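Local coordinates for protein putative aldehyde dehydrogenase (Burkholderia cenocepacia, PDB 4YWE) that probably oxidises an aldehyde or oxo group of its substrate with NAD or NADP as electron acceptor, at residues Ala222-Thr233 / Met245-Glu256; Pro147-Trp157 / Gly175-Ala186. All coordinates share one frame; numbering follows the deposited sequence.

Contact 1. Residues Ala222-Thr233 / Met245-Glu256; sequences ARHPGIDHISFT and MAAENHVPVTLE. With MG (magnesium ion), chain L.
Ile230 and Phe232 hold strand 229-233 to strand 253-256 through backbone hydrogen bonds: Ile230 N gives to Pro252 O at 3.0 Å and Ile230 O takes Thr254 N at 2.8 Å, with an N-H...O angle of 169°. Phe232 N to Thr254 O and Glu256 N to Phe232 O continue the series. The strand axes run 10° from parallel, and helix 236-246 connects the strands in a beta-alpha-beta crossover.

Apolar contacts gather on the face of Ile230, Phe232, Val253 and Leu255. Ile230 sets CG1 beside its backbone N (chi1 -60°), which carries CD1 to 3.8 Å from Ala246 CB and puts CG1 across Val251 CG1, the two side chains meeting nearly at a right angle. Further along, Phe232 CD2 meets Leu255 CD2 at 3.9 Å. Between the helix ends, the extended Met245 side chain places its thioether over one face of the Arg223 guanidinium, CE lying 3.3 Å from NH2.

Polar groups occupy the face of Ser231, Thr233, Thr254 and Glu256, and the turns. Thr254 OG1 sits near the plane of the His229 ring, at its edge, 3.4 Å from CE1, and a water links this hydroxyl to His229 NE2. A Schellman motif ends helix 236-246, with Val251 N bonded to Ala246 O and His250 N to Ala247 O. At its positive-phi residue, His250 O binds a magnesium ion at 2.1 Å.

Glu256, the predicted active-site residue, has its backbone N held by Phe232 O, consistent with the sheet fixing its main chain, while its carboxylate end leads away from strand 229-233.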
loop_
_atom_site.group_PDB
_atom_site.type_symbol
_atom_site.label_atom_id
_atom_site.label_comp_id
_atom_site.label_asym_id
_atom_site.label_seq_id
_atom_site.Cartn_x
_atom_site.Cartn_y
_atom_site.Cartn_z
ATOM N N ALA A 222 -13.107 29.546 9.839
ATOM C CA ALA A 222 -14.019 28.618 9.179
ATOM C C ALA A 222 -14.712 29.252 7.974
ATOM O O ALA A 222 -15.097 28.552 7.036
ATOM C CB ALA A 222 -15.053 28.106 10.172
ATOM N N ARG A 223 -14.862 30.574 7.999
ATOM C CA ARG A 223 -15.515 31.292 6.909
ATOM C C ARG A 223 -14.549 31.668 5.787
ATOM O O ARG A 223 -14.974 31.963 4.670
ATOM C CB ARG A 223 -16.187 32.565 7.427
ATOM C CG ARG A 223 -17.309 32.354 8.428
ATOM C CD ARG A 223 -17.921 33.696 8.802
ATOM N NE ARG A 223 -18.727 33.634 10.017
ATOM C CZ ARG A 223 -20.034 33.400 10.035
ATOM N NH1 ARG A 223 -20.690 33.200 8.901
ATOM N NH2 ARG A 223 -20.686 33.366 11.190
ATOM N N HIS A 224 -13.254 31.666 6.086
ATOM C CA HIS A 224 -12.265 32.203 5.156
ATOM C C HIS A 224 -12.110 31.332 3.911
ATOM O O HIS A 224 -11.861 30.131 4.015
ATOM C CB HIS A 224 -10.911 32.367 5.848
ATOM C CG HIS A 224 -10.054 33.433 5.239
ATOM N ND1 HIS A 224 -9.393 33.262 4.042
ATOM C CD2 HIS A 224 -9.760 34.687 5.656
ATOM C CE1 HIS A 224 -8.725 34.364 3.750
ATOM N NE2 HIS A 224 -8.930 35.244 4.714
ATOM N N PRO A 225 -12.256 31.948 2.725
ATOM C CA PRO A 225 -12.183 31.269 1.425
ATOM C C PRO A 225 -10.760 30.908 1.011
ATOM O O PRO A 225 -10.577 30.173 0.040
ATOM C CB PRO A 225 -12.775 32.300 0.450
ATOM C CG PRO A 225 -13.360 33.392 1.309
ATOM C CD PRO A 225 -12.570 33.376 2.570
ATOM N N GLY A 226 -9.770 31.425 1.734
ATOM C CA GLY A 226 -8.375 31.185 1.409
ATOM C C GLY A 226 -7.780 29.945 2.051
ATOM O O GLY A 226 -6.598 29.655 1.874
ATOM N N ILE A 227 -8.602 29.217 2.800
ATOM C CA ILE A 227 -8.181 27.970 3.432
ATOM C C ILE A 227 -8.712 26.805 2.605
ATOM O O ILE A 227 -9.802 26.887 2.041
ATOM C CB ILE A 227 -8.657 27.910 4.900
ATOM C CG1 ILE A 227 -7.993 29.026 5.708
ATOM C CG2 ILE A 227 -8.351 26.556 5.529
ATOM C CD1 ILE A 227 -8.431 29.083 7.150
ATOM N N ASP A 228 -7.940 25.725 2.519
ATOM C CA ASP A 228 -8.280 24.617 1.632
ATOM C C ASP A 228 -8.774 23.381 2.379
ATOM O O ASP A 228 -9.393 22.500 1.787
ATOM C CB ASP A 228 -7.070 24.254 0.771
ATOM C CG ASP A 228 -6.515 25.447 0.022
ATOM O OD1 ASP A 228 -7.208 25.953 -0.887
ATOM O OD2 ASP A 228 -5.387 25.881 0.344
ATOM N N HIS A 229 -8.496 23.322 3.677
ATOM C CA HIS A 229 -8.901 22.186 4.502
ATOM C C HIS A 229 -8.885 22.576 5.974
ATOM O O HIS A 229 -8.011 23.321 6.416
ATOM C CB HIS A 229 -7.984 20.984 4.259
ATOM C CG HIS A 229 -8.187 19.861 5.229
ATOM N ND1 HIS A 229 -9.100 18.849 5.017
ATOM C CD2 HIS A 229 -7.597 19.592 6.417
ATOM C CE1 HIS A 229 -9.062 18.006 6.032
ATOM N NE2 HIS A 229 -8.158 18.434 6.896
ATOM N N ILE A 230 -9.853 22.071 6.729
ATOM C CA ILE A 230 -9.957 22.408 8.142
ATOM C C ILE A 230 -9.901 21.157 9.008
ATOM O O ILE A 230 -10.609 20.180 8.757
ATOM C CB ILE A 230 -11.244 23.204 8.431
ATOM C CG1 ILE A 230 -11.260 24.507 7.630
ATOM C CG2 ILE A 230 -11.367 23.496 9.921
ATOM C CD1 ILE A 230 -12.493 25.353 7.864
ATOM N N SER A 231 -9.051 21.198 10.028
ATOM C CA SER A 231 -8.985 20.134 11.020
ATOM C C SER A 231 -9.617 20.611 12.322
ATOM O O SER A 231 -9.044 21.437 13.034
ATOM C CB SER A 231 -7.537 19.702 11.253
ATOM O OG SER A 231 -7.453 18.743 12.292
ATOM N N PHE A 232 -10.804 20.094 12.630
ATOM C CA PHE A 232 -11.533 20.536 13.811
ATOM C C PHE A 232 -11.546 19.485 14.916
ATOM O O PHE A 232 -11.723 18.294 14.659
ATOM C CB PHE A 232 -12.973 20.912 13.447
ATOM C CG PHE A 232 -13.800 21.354 14.626
ATOM C CD1 PHE A 232 -13.822 22.684 15.012
ATOM C CD2 PHE A 232 -14.554 20.440 15.348
ATOM C CE1 PHE A 232 -14.576 23.094 16.096
ATOM C CE2 PHE A 232 -15.307 20.842 16.433
ATOM C CZ PHE A 232 -15.324 22.172 16.806
ATOM N N THR A 233 -11.372 19.949 16.150
ATOM C CA THR A 233 -11.521 19.106 17.329
ATOM C C THR A 233 -12.248 19.883 18.419
ATOM O O THR A 233 -11.728 20.870 18.938
ATOM C CB THR A 233 -10.166 18.620 17.870
ATOM O OG1 THR A 233 -9.475 17.885 16.852
ATOM C CG2 THR A 233 -10.371 17.729 19.084
ATOM N N MET A 245 -20.168 26.419 7.957
ATOM C CA MET A 245 -19.494 27.658 7.581
ATOM C C MET A 245 -18.512 27.419 6.438
ATOM O O MET A 245 -18.441 28.207 5.495
ATOM C CB MET A 245 -18.760 28.269 8.777
ATOM C CG MET A 245 -19.662 28.970 9.781
ATOM S SD MET A 245 -18.728 29.737 11.118
ATOM C CE MET A 245 -20.052 30.260 12.206
ATOM N N ALA A 246 -17.759 26.329 6.531
ATOM C CA ALA A 246 -16.747 26.010 5.530
ATOM C C ALA A 246 -17.381 25.509 4.236
ATOM O O ALA A 246 -16.759 25.550 3.174
ATOM C CB ALA A 246 -15.776 24.979 6.075
ATOM N N ALA A 247 -18.621 25.041 4.330
ATOM C CA ALA A 247 -19.339 24.525 3.170
ATOM C C ALA A 247 -19.642 25.636 2.165
ATOM O O ALA A 247 -19.885 25.370 0.986
ATOM C CB ALA A 247 -20.621 23.840 3.605
ATOM N N GLU A 248 -19.626 26.879 2.637
ATOM C CA GLU A 248 -19.858 28.030 1.771
ATOM C C GLU A 248 -18.749 28.172 0.735
ATOM O O GLU A 248 -18.977 28.669 -0.368
ATOM C CB GLU A 248 -19.974 29.311 2.601
ATOM C CG GLU A 248 -21.251 29.401 3.422
ATOM C CD GLU A 248 -22.496 29.486 2.557
ATOM O OE1 GLU A 248 -22.392 29.963 1.406
ATOM O OE2 GLU A 248 -23.579 29.074 3.026
ATOM N N ASN A 249 -17.548 27.731 1.095
ATOM C CA ASN A 249 -16.412 27.766 0.183
ATOM C C ASN A 249 -16.045 26.360 -0.280
ATOM O O ASN A 249 -14.992 26.154 -0.883
ATOM C CB ASN A 249 -15.207 28.430 0.852
ATOM C CG ASN A 249 -15.516 29.825 1.355
ATOM O OD1 ASN A 249 -15.395 30.109 2.547
ATOM N ND2 ASN A 249 -15.919 30.706 0.447
ATOM N N HIS A 250 -16.924 25.403 0.014
ATOM C CA HIS A 250 -16.705 23.991 -0.307
ATOM C C HIS A 250 -15.393 23.473 0.282
ATOM O O HIS A 250 -14.666 22.715 -0.360
ATOM C CB HIS A 250 -16.726 23.774 -1.824
ATOM C CG HIS A 250 -18.008 24.191 -2.472
ATOM N ND1 HIS A 250 -19.143 23.410 -2.446
ATOM C CD2 HIS A 250 -18.338 25.312 -3.158
ATOM C CE1 HIS A 250 -20.117 24.030 -3.090
ATOM N NE2 HIS A 250 -19.654 25.185 -3.531
ATOM N N VAL A 251 -15.102 23.886 1.511
ATOM C CA VAL A 251 -13.888 23.460 2.195
ATOM C C VAL A 251 -14.173 22.235 3.057
ATOM O O VAL A 251 -15.040 22.273 3.929
ATOM C CB VAL A 251 -13.300 24.600 3.044
ATOM C CG1 VAL A 251 -12.128 24.096 3.879
ATOM C CG2 VAL A 251 -12.875 25.756 2.152
ATOM N N PRO A 252 -13.435 21.142 2.813
ATOM C CA PRO A 252 -13.587 19.904 3.584
ATOM C C PRO A 252 -13.169 20.079 5.041
ATOM O O PRO A 252 -12.175 20.752 5.322
ATOM C CB PRO A 252 -12.658 18.924 2.858
ATOM C CG PRO A 252 -11.639 19.792 2.201
ATOM C CD PRO A 252 -12.373 21.036 1.798
ATOM N N VAL A 253 -13.928 19.482 5.955
ATOM C CA VAL A 253 -13.649 19.605 7.382
ATOM C C VAL A 253 -13.542 18.233 8.030
ATOM O O VAL A 253 -14.426 17.391 7.873
ATOM C CB VAL A 253 -14.730 20.443 8.094
ATOM C CG1 VAL A 253 -14.432 20.541 9.584
ATOM C CG2 VAL A 253 -14.830 21.825 7.479
ATOM N N THR A 254 -12.454 18.010 8.758
ATOM C CA THR A 254 -12.318 16.806 9.565
ATOM C C THR A 254 -12.877 17.080 10.958
ATOM O O THR A 254 -12.515 18.069 11.593
ATOM C CB THR A 254 -10.854 16.346 9.662
ATOM O OG1 THR A 254 -10.405 15.920 8.370
ATOM C CG2 THR A 254 -10.719 15.190 10.644
ATOM N N LEU A 255 -13.770 16.211 11.421
ATOM C CA LEU A 255 -14.429 16.409 12.707
ATOM C C LEU A 255 -13.977 15.397 13.752
ATOM O O LEU A 255 -14.303 14.212 13.666
ATOM C CB LEU A 255 -15.951 16.330 12.546
ATOM C CG LEU A 255 -16.636 17.426 11.729
ATOM C CD1 LEU A 255 -18.134 17.194 11.693
ATOM C CD2 LEU A 255 -16.320 18.798 12.303
ATOM N N GLU A 256 -13.229 15.874 14.742
ATOM C CA GLU A 256 -12.852 15.055 15.889
ATOM C C GLU A 256 -13.655 15.498 17.106
ATOM O O GLU A 256 -13.217 16.356 17.871
ATOM C CB GLU A 256 -11.352 15.159 16.168
ATOM C CG GLU A 256 -10.472 14.574 15.076
ATOM C CD GLU A 256 -10.380 13.061 15.141
ATOM O OE1 GLU A 256 -10.914 12.466 16.100
ATOM O OE2 GLU A 256 -9.769 12.465 14.229
HETATM MG MG MG L . -13.284 22.333 -1.958
HETATM O O HOH W 1 -7.254 16.033 8.954
HETATM O O HOH W 2 -11.279 21.173 -1.835
#

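Contact 2. Residues Pro147-Trp157 / Gly175-Ala186; sequences PHGVTGHIVPW and GNACVVKPAEDA. With CA (calcium ion), chain K.
Strands 150-155 and 177-182 run parallel with axes 4.7 Å apart and 19° between their directions, and alternating bonds such as Thr151 N to Ala177 O (2.9 Å) and Val179 N to Thr151 O fix the register from Val150-Ala177 to Ile154-Lys181. At the start of the pair, Asn176 turns its amide back toward the loop 147-149: OD1 accepts Gly149 N at 3.0 Å in the carbonyl plane, while ND2 bonds to the carbonyls of Phe476 and Ala171. Thr151 CG2 packs against this amide, 3.5 Å from Asn176 CG. Thr151 OG1, between backbone N and carbonyl carbon (chi1 54°), hydrogen-bonds with His153 NE2 at 2.8 Å; Ser167 holds ND1 of that ring, and Cys178 SG approaches obliquely.

Helix 160-174 links the strands in a right-handed beta-alpha-beta crossover of the Rossmann-like domain and packs Ala171 on the face of Thr151, His153 and Cys178. On the face opposite His153, Val150 CG1 meets Val179 CG2 at 3.9 Å, beneath helix 48-63. Beyond the strands, Trp157 CB rests on Ala183 CB and Ala186 CB, its ring beside Asp185 with ring and carboxylate planes 87° apart. Asp185 O binds calcium at 2.6 Å, joined by Val32 and Asp99.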
loop_
_atom_site.group_PDB
_atom_site.type_symbol
_atom_site.label_atom_id
_atom_site.label_comp_id
_atom_site.label_asym_id
_atom_site.label_seq_id
_atom_site.Cartn_x
_atom_site.Cartn_y
_atom_site.Cartn_z
ATOM N N PRO A 147 -0.346 18.323 -1.050
ATOM C CA PRO A 147 -0.967 19.042 0.065
ATOM C C PRO A 147 -2.180 19.842 -0.395
ATOM O O PRO A 147 -2.253 20.210 -1.567
ATOM C CB PRO A 147 0.151 19.971 0.551
ATOM C CG PRO A 147 1.060 20.119 -0.626
ATOM C CD PRO A 147 1.027 18.790 -1.310
ATOM N N HIS A 148 -3.122 20.087 0.510
ATOM C CA HIS A 148 -4.280 20.915 0.192
ATOM C C HIS A 148 -3.831 22.332 -0.138
ATOM O O HIS A 148 -4.387 22.986 -1.021
ATOM C CB HIS A 148 -5.270 20.936 1.358
ATOM C CG HIS A 148 -5.871 19.603 1.671
ATOM N ND1 HIS A 148 -6.743 18.959 0.817
ATOM C CD2 HIS A 148 -5.737 18.794 2.749
ATOM C CE1 HIS A 148 -7.114 17.812 1.354
ATOM N NE2 HIS A 148 -6.518 17.687 2.527
ATOM N N GLY A 149 -2.813 22.795 0.579
ATOM C CA GLY A 149 -2.327 24.156 0.446
ATOM C C GLY A 149 -2.237 24.820 1.803
ATOM O O GLY A 149 -1.251 24.657 2.523
ATOM N N VAL A 150 -3.278 25.566 2.158
ATOM C CA VAL A 150 -3.366 26.162 3.481
ATOM C C VAL A 150 -4.389 25.394 4.310
ATOM O O VAL A 150 -5.547 25.263 3.915
ATOM C CB VAL A 150 -3.728 27.653 3.405
ATOM C CG1 VAL A 150 -3.937 28.216 4.802
ATOM C CG2 VAL A 150 -2.643 28.423 2.668
ATOM N N THR A 151 -3.953 24.881 5.457
ATOM C CA THR A 151 -4.838 24.129 6.338
ATOM C C THR A 151 -5.185 24.929 7.586
ATOM O O THR A 151 -4.315 25.538 8.205
ATOM C CB THR A 151 -4.215 22.785 6.762
ATOM O OG1 THR A 151 -2.926 23.017 7.343
ATOM C CG2 THR A 151 -4.069 21.863 5.561
ATOM N N GLY A 152 -6.466 24.927 7.942
ATOM C CA GLY A 152 -6.925 25.581 9.154
ATOM C C GLY A 152 -7.043 24.590 10.293
ATOM O O GLY A 152 -7.479 23.454 10.093
ATOM N N HIS A 153 -6.659 25.015 11.491
ATOM C CA HIS A 153 -6.633 24.115 12.636
ATOM C C HIS A 153 -7.341 24.712 13.846
ATOM O O HIS A 153 -6.919 25.738 14.380
ATOM C CB HIS A 153 -5.187 23.764 12.996
ATOM C CG HIS A 153 -4.412 23.163 11.864
ATOM N ND1 HIS A 153 -4.228 21.804 11.727
ATOM C CD2 HIS A 153 -3.776 23.737 10.816
ATOM C CE1 HIS A 153 -3.511 21.567 10.643
ATOM N NE2 HIS A 153 -3.223 22.722 10.072
ATOM N N ILE A 154 -8.420 24.065 14.272
ATOM C CA ILE A 154 -9.120 24.461 15.486
ATOM C C ILE A 154 -8.706 23.530 16.617
ATOM O O ILE A 154 -9.035 22.344 16.609
ATOM C CB ILE A 154 -10.645 24.455 15.291
ATOM C CG1 ILE A 154 -11.030 25.252 14.043
ATOM C CG2 ILE A 154 -11.341 25.013 16.526
ATOM C CD1 ILE A 154 -10.650 26.712 14.110
ATOM N N VAL A 155 -7.977 24.072 17.586
ATOM C CA VAL A 155 -7.427 23.273 18.673
ATOM C C VAL A 155 -8.114 23.622 19.989
ATOM O O VAL A 155 -8.217 24.795 20.346
ATOM C CB VAL A 155 -5.903 23.465 18.774
ATOM C CG1 VAL A 155 -5.322 22.595 19.879
ATOM C CG2 VAL A 155 -5.246 23.148 17.438
ATOM N N PRO A 156 -8.596 22.600 20.712
ATOM C CA PRO A 156 -9.295 22.816 21.983
ATOM C C PRO A 156 -8.357 22.976 23.179
ATOM O O PRO A 156 -7.136 22.964 23.023
ATOM C CB PRO A 156 -10.147 21.554 22.123
ATOM C CG PRO A 156 -9.367 20.509 21.421
ATOM C CD PRO A 156 -8.634 21.189 20.293
ATOM N N TRP A 157 -8.942 23.121 24.365
ATOM C CA TRP A 157 -8.198 23.472 25.571
ATOM C C TRP A 157 -7.748 22.269 26.399
ATOM O O TRP A 157 -6.899 22.408 27.277
ATOM C CB TRP A 157 -9.049 24.397 26.449
ATOM C CG TRP A 157 -10.470 23.932 26.593
ATOM C CD1 TRP A 157 -11.555 24.394 25.906
ATOM C CD2 TRP A 157 -10.957 22.904 27.463
ATOM N NE1 TRP A 157 -12.686 23.723 26.298
ATOM C CE2 TRP A 157 -12.346 22.800 27.255
ATOM C CE3 TRP A 157 -10.356 22.062 28.406
ATOM C CZ2 TRP A 157 -13.143 21.892 27.949
ATOM C CZ3 TRP A 157 -11.147 21.157 29.090
ATOM C CH2 TRP A 157 -12.525 21.081 28.860
ATOM N N GLY A 175 3.052 18.819 3.711
ATOM C CA GLY A 175 3.509 19.923 2.887
ATOM C C GLY A 175 2.601 21.139 2.887
ATOM O O GLY A 175 2.756 22.040 2.060
ATOM N N ASN A 176 1.655 21.170 3.819
ATOM C CA ASN A 176 0.726 22.288 3.929
ATOM C C ASN A 176 1.302 23.419 4.777
ATOM O O ASN A 176 2.198 23.203 5.594
ATOM C CB ASN A 176 -0.603 21.826 4.534
ATOM C CG ASN A 176 -1.260 20.720 3.731
ATOM O OD1 ASN A 176 -1.966 20.980 2.757
ATOM N ND2 ASN A 176 -1.038 19.477 4.141
ATOM N N ALA A 177 0.785 24.625 4.568
ATOM C CA ALA A 177 1.060 25.748 5.457
ATOM C C ALA A 177 -0.126 25.895 6.404
ATOM O O ALA A 177 -1.271 25.717 5.995
ATOM C CB ALA A 177 1.295 27.024 4.669
ATOM N N CYS A 178 0.143 26.217 7.664
ATOM C CA CYS A 178 -0.878 26.083 8.700
ATOM C C CYS A 178 -1.345 27.401 9.311
ATOM O O CYS A 178 -0.548 28.300 9.575
ATOM C CB CYS A 178 -0.362 25.169 9.814
ATOM S SG CYS A 178 0.166 23.545 9.233
ATOM N N VAL A 179 -2.653 27.495 9.530
ATOM C CA VAL A 179 -3.249 28.595 10.277
ATOM C C VAL A 179 -3.977 28.000 11.474
ATOM O O VAL A 179 -4.896 27.196 11.310
ATOM C CB VAL A 179 -4.201 29.429 9.408
ATOM C CG1 VAL A 179 -4.827 30.546 10.233
ATOM C CG2 VAL A 179 -3.463 29.994 8.206
ATOM N N VAL A 180 -3.564 28.390 12.675
ATOM C CA VAL A 180 -4.066 27.758 13.890
ATOM C C VAL A 180 -4.858 28.723 14.765
ATOM O O VAL A 180 -4.389 29.812 15.096
ATOM C CB VAL A 180 -2.909 27.143 14.698
ATOM C CG1 VAL A 180 -3.437 26.444 15.942
ATOM C CG2 VAL A 180 -2.106 26.182 13.834
ATOM N N LYS A 181 -6.064 28.307 15.142
ATOM C CA LYS A 181 -6.874 29.042 16.103
ATOM C C LYS A 181 -7.052 28.191 17.357
ATOM O O LYS A 181 -8.018 27.437 17.465
ATOM C CB LYS A 181 -8.234 29.410 15.505
ATOM C CG LYS A 181 -8.774 30.772 15.933
ATOM C CD LYS A 181 -8.993 30.867 17.439
ATOM C CE LYS A 181 -10.075 29.909 17.911
ATOM N NZ LYS A 181 -10.324 30.036 19.376
ATOM N N PRO A 182 -6.114 28.306 18.307
ATOM C CA PRO A 182 -6.176 27.516 19.540
ATOM C C PRO A 182 -7.248 28.028 20.501
ATOM O O PRO A 182 -7.810 29.101 20.280
ATOM C CB PRO A 182 -4.776 27.683 20.127
ATOM C CG PRO A 182 -4.339 29.025 19.648
ATOM C CD PRO A 182 -4.934 29.190 18.275
ATOM N N ALA A 183 -7.522 27.262 21.553
ATOM C CA ALA A 183 -8.622 27.563 22.467
ATOM C C ALA A 183 -8.314 28.734 23.391
ATOM O O ALA A 183 -7.196 28.872 23.883
ATOM C CB ALA A 183 -8.969 26.334 23.287
ATOM N N GLU A 184 -9.322 29.564 23.635
ATOM C CA GLU A 184 -9.167 30.744 24.479
ATOM C C GLU A 184 -8.980 30.378 25.950
ATOM O O GLU A 184 -8.475 31.180 26.736
ATOM C CB GLU A 184 -10.374 31.675 24.325
ATOM C CG GLU A 184 -11.725 31.014 24.579
ATOM C CD GLU A 184 -12.326 30.396 23.326
ATOM O OE1 GLU A 184 -11.587 29.735 22.566
ATOM O OE2 GLU A 184 -13.541 30.576 23.099
ATOM N N ASP A 185 -9.384 29.167 26.317
ATOM C CA ASP A 185 -9.284 28.726 27.704
ATOM C C ASP A 185 -7.902 28.161 28.025
ATOM O O ASP A 185 -7.511 28.103 29.189
ATOM C CB ASP A 185 -10.369 27.692 28.008
ATOM C CG ASP A 185 -11.741 28.321 28.171
ATOM O OD1 ASP A 185 -11.880 29.226 29.021
ATOM O OD2 ASP A 185 -12.674 27.922 27.444
ATOM N N ALA A 186 -7.171 27.750 26.992
ATOM C CA ALA A 186 -5.803 27.255 27.154
ATOM C C ALA A 186 -5.083 27.175 25.810
ATOM O O ALA A 186 -5.452 26.374 24.951
ATOM C CB ALA A 186 -5.801 25.890 27.836
HETATM CA CA CA K . -6.315 28.729 31.382
HETATM O O HOH W 3 -5.605 25.417 22.501
HETATM O O HOH W 4 -8.342 27.881 32.416
HETATM O O HOH W 5 -7.685 30.700 30.539
#

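The two contacts are successive parallel strand pairs of one sheet, their centres 11 Å apart, and strands 139-155 and 229-233 are direct neighbours: His229 O lies 2.7 Å from Gly152 N and Ser231 N lies 2.8 Å from Gly152 O, both probable hydrogen bonds. Contact 2 is the more deeply buried, with no exposed residue among those touching and no other subunit against it. Contact 1 reaches the surface at Arg223 and Pro225, and a second subunit packs on its 245-256 segment. Accordingly, contact 1 adds a thioether-guanidinium contact and a turn at its rim, whereas contact 2 satisfies the buried polar side chains of Asn176, Thr151 and His153 within the fold.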